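Local coordinates for EvdMO1 (Micromonospora carbonacea, PDB 5T39), which probably transfers a methyl group from S-adenosylmethionine during everninomicin biosynthesis, through the methyltransferase domain of a fused methyltransferase-oxidase enzyme, at residues Val156-Ala161 and Asp212-Asp217. Numbering follows the deposited sequence.
Sequences VREPWA and DVRWLD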
loop_
_atom_site.group_PDB
_atom_site.type_symbol
_atom_site.label_atom_id
_atom_site.label_comp_id
_atom_site.label_asym_id
_atom_site.label_seq_id
_atom_site.Cartn_x
_atom_site.Cartn_y
_atom_site.Cartn_z
ATOM N N VAL A 156 3.730 9.338 -5.523
ATOM C CA VAL A 156 3.400 9.461 -6.938
ATOM C C VAL A 156 3.298 10.932 -7.333
ATOM O O VAL A 156 3.124 11.824 -6.501
ATOM C CB VAL A 156 2.123 8.678 -7.332
ATOM C CG1 VAL A 156 2.264 7.196 -6.956
ATOM C CG2 VAL A 156 0.879 9.281 -6.703
ATOM N N ARG A 157 3.418 11.166 -8.639
ATOM C CA ARG A 157 3.352 12.514 -9.198
ATOM C C ARG A 157 1.937 13.072 -9.249
ATOM O O ARG A 157 1.760 14.287 -9.105
ATOM C CB ARG A 157 3.909 12.524 -10.622
ATOM C CG ARG A 157 5.398 12.303 -10.712
ATOM C CD ARG A 157 5.872 12.370 -12.159
ATOM N NE ARG A 157 5.448 11.183 -12.901
ATOM C CZ ARG A 157 4.377 11.097 -13.689
ATOM N NH1 ARG A 157 3.572 12.134 -13.883
ATOM N NH2 ARG A 157 4.106 9.948 -14.293
ATOM N N GLU A 158 0.938 12.225 -9.500
ATOM C CA GLU A 158 -0.440 12.655 -9.740
ATOM C C GLU A 158 -1.351 11.837 -8.843
ATOM O O GLU A 158 -2.021 10.894 -9.296
ATOM C CB GLU A 158 -0.812 12.529 -11.212
ATOM C CG GLU A 158 -0.045 13.492 -12.066
ATOM C CD GLU A 158 0.724 12.844 -13.148
ATOM O OE1 GLU A 158 0.875 11.598 -13.120
ATOM O OE2 GLU A 158 1.215 13.607 -14.009
ATOM N N PRO A 159 -1.393 12.159 -7.548
ATOM C CA PRO A 159 -2.157 11.315 -6.614
ATOM C C PRO A 159 -3.636 11.204 -6.968
ATOM O O PRO A 159 -4.239 10.149 -6.751
ATOM C CB PRO A 159 -1.912 11.991 -5.258
ATOM C CG PRO A 159 -1.446 13.371 -5.583
ATOM C CD PRO A 159 -0.642 13.214 -6.845
ATOM N N TRP A 160 -4.247 12.263 -7.510
ATOM C CA TRP A 160 -5.647 12.183 -7.924
ATOM C C TRP A 160 -5.865 11.085 -8.951
ATOM O O TRP A 160 -6.937 10.468 -8.974
ATOM C CB TRP A 160 -6.128 13.542 -8.462
ATOM C CG TRP A 160 -5.210 14.108 -9.494
ATOM C CD1 TRP A 160 -5.251 13.907 -10.838
ATOM C CD2 TRP A 160 -4.068 14.934 -9.246
ATOM N NE1 TRP A 160 -4.211 14.562 -11.444
ATOM C CE2 TRP A 160 -3.466 15.198 -10.486
ATOM C CE3 TRP A 160 -3.509 15.484 -8.088
ATOM C CZ2 TRP A 160 -2.327 15.992 -10.598
ATOM C CZ3 TRP A 160 -2.392 16.261 -8.200
ATOM C CH2 TRP A 160 -1.804 16.502 -9.447
ATOM N N ALA A 161 -4.883 10.842 -9.818
ATOM C CA ALA A 161 -5.021 9.822 -10.844
ATOM C C ALA A 161 -4.952 8.427 -10.253
ATOM O O ALA A 161 -5.595 7.512 -10.772
ATOM C CB ALA A 161 -3.958 10.022 -11.912
ATOM N N ASP A 212 10.157 12.858 -8.638
ATOM C CA ASP A 212 9.357 13.825 -7.908
ATOM C C ASP A 212 8.060 13.184 -7.432
ATOM O O ASP A 212 7.659 12.101 -7.885
ATOM C CB ASP A 212 9.054 15.064 -8.774
ATOM C CG ASP A 212 8.432 14.737 -10.140
ATOM O OD1 ASP A 212 7.712 15.621 -10.672
ATOM O OD2 ASP A 212 8.678 13.654 -10.710
ATOM N N VAL A 213 7.417 13.875 -6.490
ATOM C CA VAL A 213 6.101 13.516 -5.981
ATOM C C VAL A 213 5.298 14.797 -5.804
ATOM O O VAL A 213 5.847 15.897 -5.761
ATOM C CB VAL A 213 6.178 12.753 -4.634
ATOM C CG1 VAL A 213 6.974 11.488 -4.784
ATOM C CG2 VAL A 213 6.762 13.618 -3.521
ATOM N N ARG A 214 3.979 14.644 -5.665
ATOM C CA ARG A 214 3.132 15.762 -5.272
ATOM C C ARG A 214 2.283 15.357 -4.085
ATOM O O ARG A 214 1.569 14.350 -4.142
ATOM C CB ARG A 214 2.227 16.241 -6.403
ATOM C CG ARG A 214 2.996 16.908 -7.510
ATOM C CD ARG A 214 2.085 17.463 -8.580
ATOM N NE ARG A 214 2.802 18.136 -9.660
ATOM C CZ ARG A 214 3.317 17.525 -10.712
ATOM N NH1 ARG A 214 3.241 16.214 -10.835
ATOM N NH2 ARG A 214 3.948 18.230 -11.642
ATOM N N TRP A 215 2.366 16.135 -3.019
ATOM C CA TRP A 215 1.457 16.012 -1.894
ATOM C C TRP A 215 0.285 16.957 -2.112
ATOM O O TRP A 215 0.421 17.994 -2.754
ATOM C CB TRP A 215 2.149 16.385 -0.585
ATOM C CG TRP A 215 3.202 15.452 -0.088
ATOM C CD1 TRP A 215 4.090 14.719 -0.816
ATOM C CD2 TRP A 215 3.481 15.172 1.282
ATOM N NE1 TRP A 215 4.910 13.998 0.025
ATOM C CE2 TRP A 215 4.551 14.262 1.320
ATOM C CE3 TRP A 215 2.929 15.611 2.485
ATOM C CZ2 TRP A 215 5.074 13.776 2.516
ATOM C CZ3 TRP A 215 3.451 15.143 3.660
ATOM C CH2 TRP A 215 4.513 14.232 3.672
ATOM N N LEU A 216 -0.865 16.609 -1.550
ATOM C CA LEU A 216 -2.075 17.419 -1.617
ATOM C C LEU A 216 -2.299 18.142 -0.297
ATOM O O LEU A 216 -1.925 17.639 0.763
ATOM C CB LEU A 216 -3.277 16.522 -1.908
ATOM C CG LEU A 216 -3.236 15.873 -3.296
ATOM C CD1 LEU A 216 -4.204 14.723 -3.408
ATOM C CD2 LEU A 216 -3.549 16.872 -4.377
ATOM N N ASP A 217 -2.930 19.322 -0.357
ATOM C CA ASP A 217 -3.518 19.858 0.867
ATOM C C ASP A 217 -4.810 19.104 1.181
ATOM O O ASP A 217 -5.262 18.261 0.409
ATOM C CB ASP A 217 -3.669 21.387 0.826
ATOM C CG ASP A 217 -4.696 21.892 -0.171
ATOM O OD1 ASP A 217 -5.339 21.084 -0.871
ATOM O OD2 ASP A 217 -4.849 23.143 -0.251
HETATM O O HOH W 1 3.558 14.884 -13.328
#
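Arg214 runs straight from CG to NE (chi3 179°), which carries its guanidinium over the backbone carbonyl of Arg157, whereas Arg157 lays CG and CD against the carboxylate of Asp212 before a bend at chi3 (-72°) turns its NE end. The two residues join parts of a Rossmann-like methyltransferase: the turn leading into helix 159-169, and strand 212-216, an outer strand of a three-stranded antiparallel sheet. Two direct hydrogen bonds cross between the segments. Backbone N of Arg214 donates to Val156 O at 3.1 Å, and NH1 of Arg214 donates to Arg157 O at 3.0 Å. The second is nearly straight at hydrogen (165°), and although the oxygen lies in the guanidinium plane, the donor stands above the carbonyl plane. A water also accepts from NH1 of both arginines. The Glu158 carboxylate pairs with Arg157, OE2 to NH1 at 2.8 Å in a salt bridge, and is only a nearby opposite charge for Arg214. Asp212 OD2 lies 3.4 Å from Arg157 CD, a contact with the aliphatic stem; the carboxylate's hydrogen bond goes from OD1 to His196. A leucine in place of Arg214 would probably leave Arg157 O without its side-chain donor and the water with the Arg157 N-H alone. Farther along, Leu216 forks between two side chains: CD1 meets Pro159 CG, and CD2 approaches the edge of the Trp160 ring, which also stacks with Tyr192. Val156 points away from the strand, its side chain about 4 Å from bound S-adenosylhomocysteine, while its carbonyl O also receives a CA-H contact from Val213 CA at 3.5 Å.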